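Local structure of SnoaL-like domain-containing protein (Methylibium petroleiphilum PM1, 3G16) at residues Lys100-Ala105 / Ala122-Pro127; Tyr72-Ala77 / Thr92-Asn97. The protein is of unknown function but has the cystatin-like alpha+beta fold of the SnoaL-like, NTF2-related proteins, whose cone-shaped cavity often holds a small ligand. All blocks are in the same frame, centred on the assembly; numbering follows the deposited sequence.

Interaction 1. Residues Lys100-Ala105 / Ala122-Pro127; sequences KVLRGA and AFYASP
Leu102 meets Tyr124 with both methyls: CD2 sits over the centre of the phenol ring, 3.9 Å from Tyr124 CZ and only 12° off the ring normal, a CH-pi contact, while CD1 rests near Tyr124 CG and CB. The leucine CG stands anti to the backbone N (chi1 172°), and from there the two methyls reach the ring. An alanine here would probably leave this face of Tyr124 without its methyl cover and the ring less firmly fixed in rotation. The tight part lies at Gly104, whose CA comes within 3.2 Å of Phe123 O and 4.1 Å of Tyr124 CA, an approach possible because Gly104 has no side chain. Beside it Ala105 and Phe123 exchange a pair of backbone hydrogen bonds, and Ala125 N adds a straight one, 2.8 Å long, to Arg103 O. Beyond that bond the strands part: Ala125 centres an inverse gamma turn, and Ser126 and Pro127 lead off to the second subunit, where Ser126 OG bonds Pro127 O of that chain. Tyr124 OH hydrogen-bonds an unidentified molecule, probably from the crystallisation liquor. This is the splayed end of an antiparallel beta hairpin on the curved sheet of an NTF2-like fold.

Interaction 2. Residues Tyr72-Ala77 / Thr92-Asn97; sequences YWTIDA and THFKTN
Trp73 and His93 run out alongside each other from a non-hydrogen-bonded pair. Their rings are neither stacked nor edge-to-face: the planes of the five-membered ring of Trp73 and the imidazole meet at 31°, with Trp73 NE1 over one imidazole face, 3.4 Å from His93 CG. CG of Lys95 packs on the opposite imidazole face. Trp73 NE1 hydrogen-bonds an unidentified molecule, probably from the crystallisation liquor, and His93 NE2 bonds Ser71 OG, which would help fix the imidazole's rotation. Backbone bonds pair Tyr72 with Phe94 and Thr74 with Thr92 on either side of this ring pair, making an antiparallel hairpin ladder at the edge of the NTF2-like sheet, interrupted at Asp76 and Ala77 by a classic beta bulge facing Glu90. On the opposite sheet face, Thr74 lies alongside Thr92, with Thr74 OG1 3.4 Å from Thr92 CB. The Asp76 side chain crosses that of Thr92 at about a right angle. Asp76 OD2 accepts Thr92 OG1 on its syn lone pair at 2.7 Å, and Asp76 OD1 accepts Thr74 OG1 at 2.8 Å. Thr74 CG2 reaches the edge of the Phe94 ring, 4.0 Å from Phe94 CE2, while Thr92 CG2 packs over one face.

Overall arrangement
Both interactions are buried and belong to one sheet, in which strands 86-95 and 100-111 are neighbours; their centres are about 10 Å apart. Strand 86-95, which carries residues 92-95, joins them: His93 N approaches Leu102 O in a probable hydrogen bond, and Val101 packs on Thr92 and Phe94. Arg103 NH1 probably bonds Thr92 OG1, extending the polar chain of interaction 2 into interaction 1. Interaction 2 is more peripheral, on outermost strand 71-81, with partly exposed Tyr72 and Asp76. Both have backbone ladders; the difference lies in the side chains, a methyl-ring contact in interaction 1 against a ring pair and Asp76-threonine bonds in interaction 2. Both touch the second subunit.

Interaction 1. Residues Lys100-Ala105 / Ala122-Pro127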
# COMPACT_ATOMS: atom_id res chain seq x y z
N LYS A 100 -17.28 -12.15 -2.15
CA LYS A 100 -16.54 -10.99 -2.65
C LYS A 100 -15.11 -11.05 -2.17
O LYS A 100 -14.79 -11.68 -1.13
CB LYS A 100 -17.15 -9.67 -2.19
CG LYS A 100 -18.55 -9.53 -2.77
CD LYS A 100 -19.26 -8.30 -2.34
CE LYS A 100 -18.83 -7.12 -3.13
NZ LYS A 100 -19.97 -6.14 -3.18
N VAL A 101 -14.25 -10.48 -2.98
CA VAL A 101 -12.82 -10.44 -2.71
C VAL A 101 -12.35 -8.99 -2.82
O VAL A 101 -12.70 -8.29 -3.79
CB VAL A 101 -12.02 -11.28 -3.72
CG1 VAL A 101 -10.54 -11.21 -3.43
CG2 VAL A 101 -12.51 -12.74 -3.70
N LEU A 102 -11.64 -8.52 -1.81
CA LEU A 102 -11.05 -7.18 -1.83
C LEU A 102 -9.56 -7.35 -1.54
O LEU A 102 -9.21 -7.92 -0.52
CB LEU A 102 -11.66 -6.28 -0.77
CG LEU A 102 -11.03 -4.89 -0.52
CD1 LEU A 102 -11.05 -4.03 -1.82
CD2 LEU A 102 -11.72 -4.19 0.66
N ARG A 103 -8.69 -6.91 -2.45
CA ARG A 103 -7.26 -6.94 -2.21
C ARG A 103 -6.76 -5.51 -1.98
O ARG A 103 -7.36 -4.54 -2.39
CB ARG A 103 -6.55 -7.58 -3.37
CG ARG A 103 -7.10 -8.98 -3.64
CD ARG A 103 -6.15 -9.75 -4.48
NE ARG A 103 -6.70 -10.94 -5.17
CZ ARG A 103 -6.45 -12.21 -4.86
NH1 ARG A 103 -5.75 -12.55 -3.80
NH2 ARG A 103 -6.90 -13.16 -5.66
N GLY A 104 -5.64 -5.40 -1.31
CA GLY A 104 -5.05 -4.11 -1.00
C GLY A 104 -3.67 -4.20 -0.44
O GLY A 104 -3.06 -5.27 -0.42
N ALA A 105 -3.18 -3.08 0.07
CA ALA A 105 -1.88 -3.04 0.72
C ALA A 105 -1.97 -2.04 1.84
O ALA A 105 -2.82 -1.14 1.82
CB ALA A 105 -0.78 -2.69 -0.26
N ALA A 122 -4.36 1.73 5.29
CA ALA A 122 -4.71 0.76 4.24
C ALA A 122 -5.25 1.41 2.97
O ALA A 122 -5.96 2.42 3.00
CB ALA A 122 -5.76 -0.23 4.75
N PHE A 123 -4.89 0.77 1.86
CA PHE A 123 -5.19 1.20 0.49
C PHE A 123 -5.77 0.01 -0.24
O PHE A 123 -5.44 -1.14 0.10
CB PHE A 123 -3.93 1.68 -0.20
CG PHE A 123 -3.24 2.77 0.57
CD1 PHE A 123 -3.56 4.09 0.40
CD2 PHE A 123 -2.32 2.46 1.55
CE1 PHE A 123 -2.96 5.11 1.15
CE2 PHE A 123 -1.70 3.46 2.32
CZ PHE A 123 -2.03 4.77 2.10
N TYR A 124 -6.57 0.26 -1.26
CA TYR A 124 -7.31 -0.80 -1.94
C TYR A 124 -7.03 -0.93 -3.40
O TYR A 124 -6.78 0.06 -4.09
CB TYR A 124 -8.81 -0.54 -1.83
CG TYR A 124 -9.45 -0.57 -0.47
CD1 TYR A 124 -8.82 -1.15 0.64
CD2 TYR A 124 -10.75 -0.09 -0.31
CE1 TYR A 124 -9.49 -1.21 1.90
CE2 TYR A 124 -11.39 -0.15 0.92
CZ TYR A 124 -10.75 -0.70 2.00
OH TYR A 124 -11.39 -0.80 3.21
N ALA A 125 -7.18 -2.17 -3.91
CA ALA A 125 -7.18 -2.40 -5.35
C ALA A 125 -8.58 -2.10 -5.88
O ALA A 125 -9.26 -2.97 -6.43
CB ALA A 125 -6.81 -3.87 -5.65
N SER A 126 -9.01 -0.85 -5.70
CA SER A 126 -10.32 -0.41 -6.12
C SER A 126 -10.13 0.81 -7.03
O SER A 126 -9.27 1.64 -6.76
CB SER A 126 -11.17 -0.12 -4.90
OG SER A 126 -12.49 0.25 -5.28
N PRO A 127 -10.91 0.91 -8.11
CA PRO A 127 -10.69 2.06 -8.98
C PRO A 127 -10.99 3.39 -8.30
O PRO A 127 -11.74 3.47 -7.33
CB PRO A 127 -11.66 1.78 -10.15
CG PRO A 127 -12.66 0.94 -9.65
CD PRO A 127 -11.98 0.05 -8.60

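Interaction 2. Residues Tyr72-Ala77 / Thr92-Asn97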
# COMPACT_ATOMS: atom_id res chain seq x y z
N TYR A 72 -11.99 -13.43 5.92
CA TYR A 72 -10.77 -14.22 6.10
C TYR A 72 -9.70 -13.47 5.35
O TYR A 72 -9.87 -13.14 4.17
CB TYR A 72 -10.93 -15.61 5.54
CG TYR A 72 -9.84 -16.58 6.00
CD1 TYR A 72 -8.59 -16.59 5.39
CD2 TYR A 72 -10.05 -17.42 7.06
CE1 TYR A 72 -7.59 -17.45 5.85
CE2 TYR A 72 -9.06 -18.33 7.50
CZ TYR A 72 -7.83 -18.31 6.88
OH TYR A 72 -6.81 -19.17 7.30
N TRP A 73 -8.59 -13.19 6.01
CA TRP A 73 -7.51 -12.42 5.43
C TRP A 73 -6.28 -13.28 5.17
O TRP A 73 -5.93 -14.14 5.97
CB TRP A 73 -7.11 -11.32 6.42
CG TRP A 73 -8.07 -10.25 6.58
CD1 TRP A 73 -8.07 -9.08 5.87
CD2 TRP A 73 -9.13 -10.12 7.55
NE1 TRP A 73 -9.10 -8.27 6.28
CE2 TRP A 73 -9.75 -8.87 7.33
CE3 TRP A 73 -9.63 -10.95 8.55
CZ2 TRP A 73 -10.81 -8.42 8.14
CZ3 TRP A 73 -10.67 -10.49 9.33
CH2 TRP A 73 -11.25 -9.24 9.11
N THR A 74 -5.57 -12.96 4.12
CA THR A 74 -4.29 -13.56 3.81
C THR A 74 -3.22 -12.49 3.66
O THR A 74 -3.49 -11.37 3.17
CB THR A 74 -4.34 -14.44 2.55
OG1 THR A 74 -4.68 -13.65 1.41
CG2 THR A 74 -5.35 -15.56 2.72
N ILE A 75 -2.00 -12.84 4.08
CA ILE A 75 -0.82 -12.01 3.87
C ILE A 75 -0.21 -12.51 2.58
O ILE A 75 0.24 -13.66 2.51
CB ILE A 75 0.19 -12.14 5.02
CG1 ILE A 75 -0.40 -11.62 6.34
CG2 ILE A 75 1.50 -11.45 4.65
CD1 ILE A 75 0.52 -11.79 7.57
N ASP A 76 -0.24 -11.68 1.55
CA ASP A 76 0.26 -12.06 0.24
C ASP A 76 1.69 -11.62 -0.03
O ASP A 76 2.41 -12.25 -0.81
CB ASP A 76 -0.67 -11.50 -0.82
CG ASP A 76 -2.11 -11.92 -0.62
OD1 ASP A 76 -2.36 -13.02 -0.07
OD2 ASP A 76 -2.99 -11.17 -1.02
N ALA A 77 2.11 -10.52 0.57
CA ALA A 77 3.50 -10.05 0.50
C ALA A 77 3.76 -9.31 1.77
O ALA A 77 2.87 -8.67 2.33
CB ALA A 77 3.76 -9.15 -0.75
N THR A 92 -5.28 -9.82 1.20
CA THR A 92 -6.57 -10.11 0.61
C THR A 92 -7.55 -10.24 1.75
O THR A 92 -7.28 -10.93 2.74
CB THR A 92 -6.59 -11.38 -0.25
OG1 THR A 92 -5.64 -11.21 -1.32
CG2 THR A 92 -7.99 -11.66 -0.85
N HIS A 93 -8.69 -9.57 1.60
CA HIS A 93 -9.82 -9.67 2.50
C HIS A 93 -10.91 -10.44 1.72
O HIS A 93 -11.54 -9.91 0.80
CB HIS A 93 -10.28 -8.26 2.91
CG HIS A 93 -11.47 -8.24 3.82
ND1 HIS A 93 -11.96 -7.07 4.37
CD2 HIS A 93 -12.22 -9.25 4.34
CE1 HIS A 93 -13.02 -7.36 5.11
NE2 HIS A 93 -13.19 -8.68 5.12
N PHE A 94 -11.10 -11.71 2.07
CA PHE A 94 -12.12 -12.53 1.48
C PHE A 94 -13.38 -12.32 2.29
O PHE A 94 -13.43 -12.67 3.46
CB PHE A 94 -11.75 -14.02 1.52
CG PHE A 94 -10.65 -14.40 0.57
CD1 PHE A 94 -10.92 -14.56 -0.76
CD2 PHE A 94 -9.34 -14.57 1.01
CE1 PHE A 94 -9.90 -14.90 -1.67
CE2 PHE A 94 -8.32 -14.91 0.12
CZ PHE A 94 -8.63 -15.05 -1.22
N LYS A 95 -14.40 -11.72 1.68
CA LYS A 95 -15.70 -11.51 2.34
C LYS A 95 -16.49 -12.75 1.97
O LYS A 95 -17.38 -12.73 1.12
CB LYS A 95 -16.34 -10.22 1.85
CG LYS A 95 -15.55 -9.02 2.24
CD LYS A 95 -16.08 -7.83 1.54
CE LYS A 95 -15.37 -6.63 1.86
NZ LYS A 95 -16.12 -5.58 1.09
N THR A 96 -16.18 -13.84 2.65
CA THR A 96 -16.62 -15.15 2.26
C THR A 96 -18.10 -15.27 2.03
O THR A 96 -18.55 -15.81 0.99
CB THR A 96 -16.16 -16.19 3.32
OG1 THR A 96 -14.78 -15.96 3.62
CG2 THR A 96 -16.39 -17.65 2.83
N ASN A 97 -18.87 -14.77 3.00
CA ASN A 97 -20.31 -14.98 2.94
C ASN A 97 -21.00 -14.13 1.88
O ASN A 97 -22.17 -14.40 1.56
CB ASN A 97 -20.92 -14.73 4.31
CG ASN A 97 -20.41 -15.70 5.36
OD1 ASN A 97 -19.83 -16.75 5.08
ND2 ASN A 97 -20.63 -15.31 6.61